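Local structure of phosphoribosyl-aminoimidazole carboxylase (Aspergillus clavatus, 3K5I) at residues V40-D54 against A60-F74. The protein probably catalyses the ATP-dependent carboxylation of 5-aminoimidazole ribonucleotide to its N5-carboxy form in purine biosynthesis, as an ATP-grasp enzyme. Sequence-based numbering, arbitrary orientation. Where two conformers were deposited one is given.
Sequences VESANRLNIQVNVLD and AKQISAHDGHVTGSF
Parallel pairing of L53-D54 with V70-T71 closes one edge of the parallel, Rossmann-like sheet of the preATP-grasp domain, and the chain leading into that short edge strand is tied to strand 49-54 largely through two histidine side chains. Conventional strand bonding is brief: V70 N reaches V52 O at 3.1 Å, and weak bonds join D54 N to V70 O and G72 N to D54 O. Before V70, two imidazoles supply partners for backbone atoms of strand 49-54 in place of regular strand pairing. The ring of H69 lies with its ND1 edge against the backbone, accepting from V52 N at 2.7 Å, while its NE2 donates to S64 O on a lone pair; bonded at both nitrogens, the ring is held in its rotation, consistent with a proton on NE2. H66 NE2 donates to V50 O at 2.8 Å, coming from above the carbonyl plane, and its ND1 receives G68 N. Q49 CG makes a CH-pi contact over one face of H66, 4.0 Å from the ring centroid, the amide stacked at 25° to the ring, with Q49 NE2 bonded to N51 OD1. On the helix side, V40 packs on A60, I63 and S64. D54 OD2 accepts from G32 N, its side chain about 5 Å from the bound 5-aminoimidazole ribonucleotide. At the far end, N44 ND2 donates to I63 O at 3.0 Å, the N-H nearly straight (165°).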
ATOM      1  N   VAL A  40       1.231  -9.501   4.450  1.00 33.91           N
ATOM      2  CA  VAL A  40      -0.230  -9.611   4.287  1.00 24.26           C
ATOM      3  C   VAL A  40      -0.711  -8.447   3.447  1.00  7.55           C
ATOM      4  O   VAL A  40      -1.500  -8.638   2.527  1.00 23.11           O
ATOM      5  CB  VAL A  40      -1.011  -9.694   5.638  1.00 20.88           C
ATOM      6  CG1 VAL A  40      -2.528 -10.145   5.474  1.00 10.30           C
ATOM      7  CG2 VAL A  40      -0.333 -10.740   6.491  1.00 19.29           C
ATOM      8  N   GLU A  41      -0.246  -7.231   3.660  1.00  5.00           N
ATOM      9  CA  GLU A  41      -0.786  -6.307   2.681  1.00  1.57           C
ATOM     10  C   GLU A  41      -0.556  -6.856   1.277  1.00 10.51           C
ATOM     11  O   GLU A  41      -1.445  -6.862   0.397  1.00 13.26           O
ATOM     12  CB  GLU A  41      -0.048  -5.003   2.766  1.00  3.83           C
ATOM     13  CG  GLU A  41       0.146  -4.677   4.236  1.00 17.54           C
ATOM     14  CD  GLU A  41       0.855  -3.343   4.380  1.00 17.37           C
ATOM     15  OE1 GLU A  41       1.736  -3.069   3.552  1.00 25.96           O
ATOM     16  OE2 GLU A  41       0.544  -2.480   5.218  1.00 22.81           O
ATOM     17  N   SER A  42       0.657  -7.318   1.026  1.00 21.63           N
ATOM     18  CA  SER A  42       0.926  -7.814  -0.344  1.00  7.50           C
ATOM     19  C   SER A  42       0.054  -9.009  -0.673  1.00 22.54           C
ATOM     20  O   SER A  42      -0.305  -9.170  -1.818  1.00 14.93           O
ATOM     21  CB  SER A  42       2.381  -8.280  -0.443  1.00 22.57           C
ATOM     22  OG  SER A  42       3.226  -7.149  -0.530  1.00 28.96           O
ATOM     23  N   ALA A  43      -0.280  -9.846   0.308  1.00 18.75           N
ATOM     24  CA  ALA A  43      -1.066 -11.040   0.043  1.00 13.78           C
ATOM     25  C   ALA A  43      -2.488 -10.731  -0.386  1.00 31.50           C
ATOM     26  O   ALA A  43      -3.080 -11.332  -1.318  1.00  8.95           O
ATOM     27  CB  ALA A  43      -0.911 -12.118   1.291  1.00  7.78           C
ATOM     28  N   ASN A  44      -2.972  -9.703   0.279  1.00 17.29           N
ATOM     29  CA  ASN A  44      -4.326  -9.162   0.182  1.00 31.40           C
ATOM     30  C   ASN A  44      -4.584  -8.567  -1.182  1.00 22.77           C
ATOM     31  O   ASN A  44      -5.709  -8.653  -1.728  1.00 13.04           O
ATOM     32  CB  ASN A  44      -4.491  -8.058   1.240  1.00 20.98           C
ATOM     33  CG  ASN A  44      -4.688  -8.606   2.658  1.00 24.96           C
ATOM     34  OD1 ASN A  44      -4.903  -9.816   2.869  1.00 34.33           O
ATOM     35  ND2 ASN A  44      -4.704  -7.685   3.639  1.00  6.29           N
ATOM     36  N   ARG A  45      -3.530  -7.943  -1.705  1.00  6.58           N
ATOM     37  CA  ARG A  45      -3.698  -7.356  -3.040  1.00  7.97           C
ATOM     38  C   ARG A  45      -3.850  -8.470  -4.098  1.00 10.76           C
ATOM     39  O   ARG A  45      -4.429  -8.302  -5.158  1.00  9.86           O
ATOM     40  CB  ARG A  45      -2.479  -6.511  -3.332  1.00  6.50           C
ATOM     41  CG  ARG A  45      -2.356  -5.287  -2.399  1.00  1.00           C
ATOM     42  CD  ARG A  45      -2.715  -4.168  -3.331  1.00 32.59           C
ATOM     43  NE  ARG A  45      -3.028  -2.930  -2.627  1.00 11.68           N
ATOM     44  CZ  ARG A  45      -2.202  -1.890  -2.716  1.00 32.57           C
ATOM     45  NH1 ARG A  45      -1.089  -1.958  -3.428  1.00 23.01           N
ATOM     46  NH2 ARG A  45      -2.472  -0.768  -2.090  1.00 16.71           N
ATOM     47  N   LEU A  46      -3.348  -9.663  -3.817  1.00 13.32           N
ATOM     48  CA  LEU A  46      -3.529 -10.732  -4.786  1.00 20.99           C
ATOM     49  C   LEU A  46      -4.608 -11.772  -4.372  1.00 25.72           C
ATOM     50  O   LEU A  46      -4.870 -12.744  -5.090  1.00 30.15           O
ATOM     51  CB  LEU A  46      -2.170 -11.373  -5.031  1.00 10.83           C
ATOM     52  CG  LEU A  46      -1.077 -10.525  -5.649  1.00 28.06           C
ATOM     53  CD1 LEU A  46      -0.064 -11.672  -5.682  1.00 13.59           C
ATOM     54  CD2 LEU A  46      -1.426  -9.873  -7.014  1.00 14.27           C
ATOM     55  N   ASN A  47      -5.257 -11.551  -3.223  1.00 16.82           N
ATOM     56  CA  ASN A  47      -6.281 -12.444  -2.684  1.00 29.16           C
ATOM     57  C   ASN A  47      -5.724 -13.836  -2.351  1.00 24.79           C
ATOM     58  O   ASN A  47      -6.361 -14.879  -2.582  1.00 43.96           O
ATOM     59  CB  ASN A  47      -7.547 -12.469  -3.533  1.00  7.02           C
ATOM     60  CG  ASN A  47      -8.008 -11.094  -3.916  1.00 38.39           C
ATOM     61  OD1 ASN A  47      -8.811 -10.914  -4.849  1.00 23.76           O
ATOM     62  ND2 ASN A  47      -7.547 -10.107  -3.138  1.00 27.38           N
ATOM     63  N   ILE A  48      -4.503 -13.822  -1.820  1.00 23.84           N
ATOM     64  CA  ILE A  48      -3.841 -15.047  -1.385  1.00 37.19           C
ATOM     65  C   ILE A  48      -4.008 -15.043   0.120  1.00 24.39           C
ATOM     66  O   ILE A  48      -3.706 -14.059   0.772  1.00 10.39           O
ATOM     67  CB  ILE A  48      -2.370 -15.181  -1.789  1.00 27.08           C
ATOM     68  CG1 ILE A  48      -2.464 -15.669  -3.215  1.00  4.29           C
ATOM     69  CG2 ILE A  48      -1.524 -16.211  -0.908  1.00  8.17           C
ATOM     70  CD1 ILE A  48      -1.477 -14.999  -4.072  1.00 22.33           C
ATOM     71  N   GLN A  49      -4.510 -16.169   0.607  1.00 28.94           N
ATOM     72  CA  GLN A  49      -4.800 -16.400   2.006  1.00 26.93           C
ATOM     73  C   GLN A  49      -3.525 -16.628   2.728  1.00  8.10           C
ATOM     74  O   GLN A  49      -2.738 -17.523   2.383  1.00 17.48           O
ATOM     75  CB  GLN A  49      -5.628 -17.666   2.280  1.00  9.56           C
ATOM     76  CG  GLN A  49      -6.242 -17.521   3.674  1.00  6.93           C
ATOM     77  CD  GLN A  49      -7.160 -18.650   4.056  1.00 99.75           C
ATOM     78  OE1 GLN A  49      -8.260 -18.716   3.536  1.00 36.51           O
ATOM     79  NE2 GLN A  49      -6.745 -19.515   4.979  1.00 58.40           N
ATOM     80  N   VAL A  50      -3.414 -15.782   3.743  1.00 26.01           N
ATOM     81  CA  VAL A  50      -2.311 -15.837   4.649  1.00  9.78           C
ATOM     82  C   VAL A  50      -2.713 -16.285   6.072  1.00  9.88           C
ATOM     83  O   VAL A  50      -3.400 -15.519   6.792  1.00 20.05           O
ATOM     84  CB  VAL A  50      -1.343 -14.644   4.513  1.00 19.20           C
ATOM     85  CG1 VAL A  50      -0.173 -14.802   5.532  1.00  8.42           C
ATOM     86  CG2 VAL A  50      -0.746 -14.635   3.080  1.00 22.45           C
ATOM     87  N   ASN A  51      -2.338 -17.522   6.474  1.00 12.21           N
ATOM     88  CA  ASN A  51      -2.667 -17.910   7.874  1.00 26.90           C
ATOM     89  C   ASN A  51      -1.468 -17.546   8.730  1.00 33.61           C
ATOM     90  O   ASN A  51      -0.360 -17.955   8.459  1.00 19.38           O
ATOM     91  CB  ASN A  51      -2.863 -19.387   8.121  1.00 20.36           C
ATOM     92  CG  ASN A  51      -3.901 -19.920   7.208  1.00 13.14           C
ATOM     93  OD1 ASN A  51      -4.786 -19.160   6.859  1.00 16.15           O
ATOM     94  ND2 ASN A  51      -3.715 -21.121   6.705  1.00 24.86           N
ATOM     95  N   VAL A  52      -1.642 -16.779   9.786  1.00 26.85           N
ATOM     96  CA  VAL A  52      -0.487 -16.359  10.587  1.00 12.08           C
ATOM     97  C   VAL A  52      -0.236 -17.024  11.926  1.00  7.08           C
ATOM     98  O   VAL A  52      -1.159 -17.276  12.659  1.00 21.98           O
ATOM     99  CB  VAL A  52      -0.864 -14.870  10.988  1.00 19.19           C
ATOM    100  CG1 VAL A  52       0.248 -14.059  11.585  1.00  9.57           C
ATOM    101  CG2 VAL A  52      -1.389 -14.143   9.787  1.00 23.19           C
ATOM    102  N   LEU A  53       1.014 -17.328  12.240  1.00 11.65           N
ATOM    103  CA  LEU A  53       1.249 -17.906  13.552  1.00 18.38           C
ATOM    104  C   LEU A  53       1.864 -16.829  14.491  1.00  8.74           C
ATOM    105  O   LEU A  53       2.970 -16.317  14.265  1.00 10.03           O
ATOM    106  CB  LEU A  53       2.146 -19.153  13.466  1.00 17.22           C
ATOM    107  CG  LEU A  53       2.455 -19.859  14.804  1.00 38.60           C
ATOM    108  CD1 LEU A  53       1.279 -20.139  15.744  1.00 10.02           C
ATOM    109  CD2 LEU A  53       3.354 -21.095  14.655  1.00  7.99           C
ATOM    110  N   ASP A  54       1.139 -16.455  15.530  1.00 12.17           N
ATOM    111  CA  ASP A  54       1.664 -15.484  16.488  1.00 13.36           C
ATOM    112  C   ASP A  54       0.595 -15.172  17.545  1.00 10.85           C
ATOM    113  O   ASP A  54      -0.440 -15.830  17.582  1.00 13.04           O
ATOM    114  CB  ASP A  54       2.129 -14.219  15.757  1.00  4.98           C
ATOM    115  CG  ASP A  54       3.061 -13.366  16.623  1.00 36.10           C
ATOM    116  OD1 ASP A  54       2.991 -13.426  17.879  1.00  8.20           O
ATOM    117  OD2 ASP A  54       3.867 -12.682  15.980  1.00 10.85           O
ATOM    118  N   ALA A  60      -0.268  -8.567  11.954  1.00 11.36           N
ATOM    119  CA  ALA A  60      -0.652  -9.181  10.688  1.00  6.71           C
ATOM    120  C   ALA A  60      -2.042  -9.773  10.619  1.00 34.49           C
ATOM    121  O   ALA A  60      -2.713  -9.775   9.592  1.00 18.95           O
ATOM    122  CB  ALA A  60       0.504 -10.101  10.108  1.00  7.94           C
ATOM    123  N   LYS A  61      -2.481 -10.232  11.774  1.00 15.09           N
ATOM    124  CA  LYS A  61      -3.801 -10.823  11.913  1.00 20.03           C
ATOM    125  C   LYS A  61      -4.809  -9.700  11.789  1.00  6.67           C
ATOM    126  O   LYS A  61      -5.843  -9.916  11.166  1.00 18.08           O
ATOM    127  CB  LYS A  61      -3.906 -11.445  13.298  1.00 13.58           C
ATOM    128  CG  LYS A  61      -2.989 -12.648  13.463  1.00  6.37           C
ATOM    129  CD  LYS A  61      -3.549 -13.339  14.766  1.00  7.11           C
ATOM    130  CE  LYS A  61      -3.102 -14.811  14.825  1.00 49.13           C
ATOM    131  NZ  LYS A  61      -2.185 -15.006  15.940  1.00 23.14           N
ATOM    132  N   GLN A  62      -4.433  -8.540  12.342  1.00 27.00           N
ATOM    133  CA  GLN A  62      -5.194  -7.317  12.329  1.00 10.42           C
ATOM    134  C   GLN A  62      -5.761  -6.893  10.983  1.00 15.79           C
ATOM    135  O   GLN A  62      -6.825  -6.220  10.966  1.00  8.86           O
ATOM    136  CB  GLN A  62      -4.463  -6.177  13.001  1.00 18.81           C
ATOM    137  CG  GLN A  62      -4.154  -6.487  14.441  1.00 11.55           C
ATOM    138  CD  GLN A  62      -3.483  -5.272  15.060  1.00 31.74           C
ATOM    139  OE1 GLN A  62      -3.635  -4.114  14.628  1.00 16.60           O
ATOM    140  NE2 GLN A  62      -2.660  -5.540  16.047  1.00 22.64           N
ATOM    141  N   ILE A  63      -5.135  -7.363   9.901  1.00 19.91           N
ATOM    142  CA  ILE A  63      -5.573  -7.023   8.518  1.00 10.14           C
ATOM    143  C   ILE A  63      -5.868  -8.219   7.622  1.00 14.17           C
ATOM    144  O   ILE A  63      -5.683  -8.187   6.407  1.00 17.38           O
ATOM    145  CB  ILE A  63      -4.566  -6.035   7.814  1.00  9.22           C
ATOM    146  CG1 ILE A  63      -3.158  -6.675   7.669  1.00 13.46           C
ATOM    147  CG2 ILE A  63      -4.360  -4.797   8.708  1.00 37.63           C
ATOM    148  CD1 ILE A  63      -2.427  -6.089   6.455  1.00  9.94           C
ATOM    149  N   SER A  64      -6.326  -9.292   8.240  1.00 20.41           N
ATOM    150  CA  SER A  64      -6.626 -10.508   7.522  1.00 17.34           C
ATOM    151  C   SER A  64      -7.733 -11.167   8.362  1.00 99.75           C
ATOM    152  O   SER A  64      -7.482 -12.007   9.230  1.00 29.13           O
ATOM    153  CB  SER A  64      -5.347 -11.349   7.625  1.00  6.79           C
ATOM    154  OG  SER A  64      -5.536 -12.688   7.188  1.00 27.62           O
ATOM    155  N   ALA A  65      -8.977 -10.777   8.115  1.00 25.15           N
ATOM    156  CA  ALA A  65     -10.113 -11.285   8.879  1.00 31.20           C
ATOM    157  C   ALA A  65     -10.643 -12.593   8.343  1.00 48.01           C
ATOM    158  O   ALA A  65     -11.605 -12.538   7.576  1.00 35.03           O
ATOM    159  CB  ALA A  65     -11.257 -10.257   8.790  1.00 12.18           C
ATOM    160  N   HIS A  66     -10.068 -13.732   8.727  1.00 15.21           N
ATOM    161  CA  HIS A  66     -10.589 -15.035   8.261  1.00 14.51           C
ATOM    162  C   HIS A  66     -10.347 -16.040   9.372  1.00 17.41           C
ATOM    163  O   HIS A  66      -9.760 -15.674  10.409  1.00 21.72           O
ATOM    164  CB  HIS A  66      -9.924 -15.440   6.932  1.00 13.37           C
ATOM    165  CG  HIS A  66      -8.429 -15.555   6.976  1.00 55.88           C
ATOM    166  ND1 HIS A  66      -7.813 -16.558   7.680  1.00 15.76           N
ATOM    167  CD2 HIS A  66      -7.432 -14.860   6.375  1.00 14.78           C
ATOM    168  CE1 HIS A  66      -6.503 -16.452   7.549  1.00 21.65           C
ATOM    169  NE2 HIS A  66      -6.243 -15.430   6.767  1.00  6.65           N
ATOM    170  N   ASP A  67     -10.735 -17.299   9.230  1.00 31.53           N
ATOM    171  CA  ASP A  67     -10.454 -18.190  10.367  1.00 33.50           C
ATOM    172  C   ASP A  67      -9.203 -19.062  10.407  1.00 99.75           C
ATOM    173  O   ASP A  67      -9.095 -19.919  11.297  1.00 35.87           O
ATOM    174  CB  ASP A  67     -11.682 -19.015  10.759  0.50 99.75           C
ATOM    175  CG  ASP A  67     -12.122 -19.964   9.665  0.50  1.00           C
ATOM    176  OD1 ASP A  67     -11.937 -21.191   9.809  0.50 74.71           O
ATOM    177  OD2 ASP A  67     -12.682 -19.472   8.666  0.50 21.93           O
ATOM    178  N   GLY A  68      -8.251 -18.872   9.495  1.00 20.53           N
ATOM    179  CA  GLY A  68      -7.088 -19.765   9.520  1.00 20.15           C
ATOM    180  C   GLY A  68      -5.867 -19.518  10.400  1.00 27.78           C
ATOM    181  O   GLY A  68      -4.899 -20.302  10.433  1.00 25.97           O
ATOM    182  N   HIS A  69      -5.865 -18.387  11.087  1.00 21.69           N
ATOM    183  CA  HIS A  69      -4.686 -18.126  11.869  1.00 10.27           C
ATOM    184  C   HIS A  69      -4.586 -19.170  12.989  1.00  6.37           C
ATOM    185  O   HIS A  69      -5.536 -19.850  13.382  1.00 99.75           O
ATOM    186  CB  HIS A  69      -4.800 -16.660  12.406  1.00 10.87           C
ATOM    187  CG  HIS A  69      -4.887 -15.608  11.331  1.00 35.48           C
ATOM    188  ND1 HIS A  69      -3.968 -15.519  10.305  1.00  9.39           N
ATOM    189  CD2 HIS A  69      -5.762 -14.582  11.143  1.00  8.89           C
ATOM    190  CE1 HIS A  69      -4.297 -14.507   9.523  1.00  7.75           C
ATOM    191  NE2 HIS A  69      -5.379 -13.914  10.008  1.00 12.20           N
ATOM    192  N   VAL A  70      -3.384 -19.168  13.548  1.00 32.93           N
ATOM    193  CA  VAL A  70      -3.120 -20.010  14.676  1.00 10.43           C
ATOM    194  C   VAL A  70      -2.612 -19.144  15.780  1.00 21.40           C
ATOM    195  O   VAL A  70      -1.659 -18.404  15.607  1.00 15.61           O
ATOM    196  CB  VAL A  70      -2.107 -21.067  14.323  1.00 15.36           C
ATOM    197  CG1 VAL A  70      -2.024 -22.051  15.503  1.00 23.89           C
ATOM    198  CG2 VAL A  70      -2.616 -21.734  13.007  1.00 16.79           C
ATOM    199  N   THR A  71      -3.248 -19.276  16.930  1.00 14.75           N
ATOM    200  CA  THR A  71      -2.866 -18.578  18.147  1.00 20.68           C
ATOM    201  C   THR A  71      -1.742 -19.356  18.890  1.00 38.30           C
ATOM    202  O   THR A  71      -1.808 -20.561  19.084  1.00 24.34           O
ATOM    203  CB  THR A  71      -4.056 -18.622  19.033  1.00 32.26           C
ATOM    204  OG1 THR A  71      -5.089 -17.909  18.332  1.00 28.66           O
ATOM    205  CG2 THR A  71      -3.610 -18.058  20.340  1.00 14.64           C
ATOM    206  N   GLY A  72      -0.677 -18.685  19.310  1.00 16.14           N
ATOM    207  CA  GLY A  72       0.446 -19.382  19.966  1.00 24.32           C
ATOM    208  C   GLY A  72       1.712 -18.729  19.387  1.00 31.48           C
ATOM    209  O   GLY A  72       1.602 -17.703  18.699  1.00 23.07           O
ATOM    210  N   SER A  73       2.893 -19.283  19.666  1.00 23.20           N
ATOM    211  CA  SER A  73       4.171 -18.714  19.199  1.00 19.38           C
ATOM    212  C   SER A  73       4.828 -19.551  18.122  1.00 10.35           C
ATOM    213  O   SER A  73       4.603 -20.775  18.040  1.00 19.76           O
ATOM    214  CB  SER A  73       5.269 -18.556  20.321  1.00  9.97           C
ATOM    215  OG  SER A  73       6.608 -18.449  19.798  1.00 26.92           O
ATOM    216  N   PHE A  74       5.659 -18.833  17.354  1.00 11.33           N
ATOM    217  CA  PHE A  74       6.460 -19.417  16.271  1.00 13.08           C
ATOM    218  C   PHE A  74       7.641 -20.278  16.834  1.00 10.20           C
ATOM    219  O   PHE A  74       8.306 -21.075  16.149  1.00  7.96           O
ATOM    220  CB  PHE A  74       6.861 -18.261  15.336  1.00 22.94           C
ATOM    221  CG  PHE A  74       7.289 -17.018  16.069  1.00 18.70           C
ATOM    222  CD1 PHE A  74       6.359 -16.029  16.405  1.00 27.73           C
ATOM    223  CD2 PHE A  74       8.610 -16.865  16.468  1.00 14.32           C
ATOM    224  CE1 PHE A  74       6.730 -14.899  17.119  1.00  6.64           C
ATOM    225  CE2 PHE A  74       9.017 -15.720  17.222  1.00  9.36           C
ATOM    226  CZ  PHE A  74       8.059 -14.723  17.514  1.00 10.98           C
TER
HETATM  227  O   HOH W   1      -5.368 -13.394   4.255  1.00 24.60           O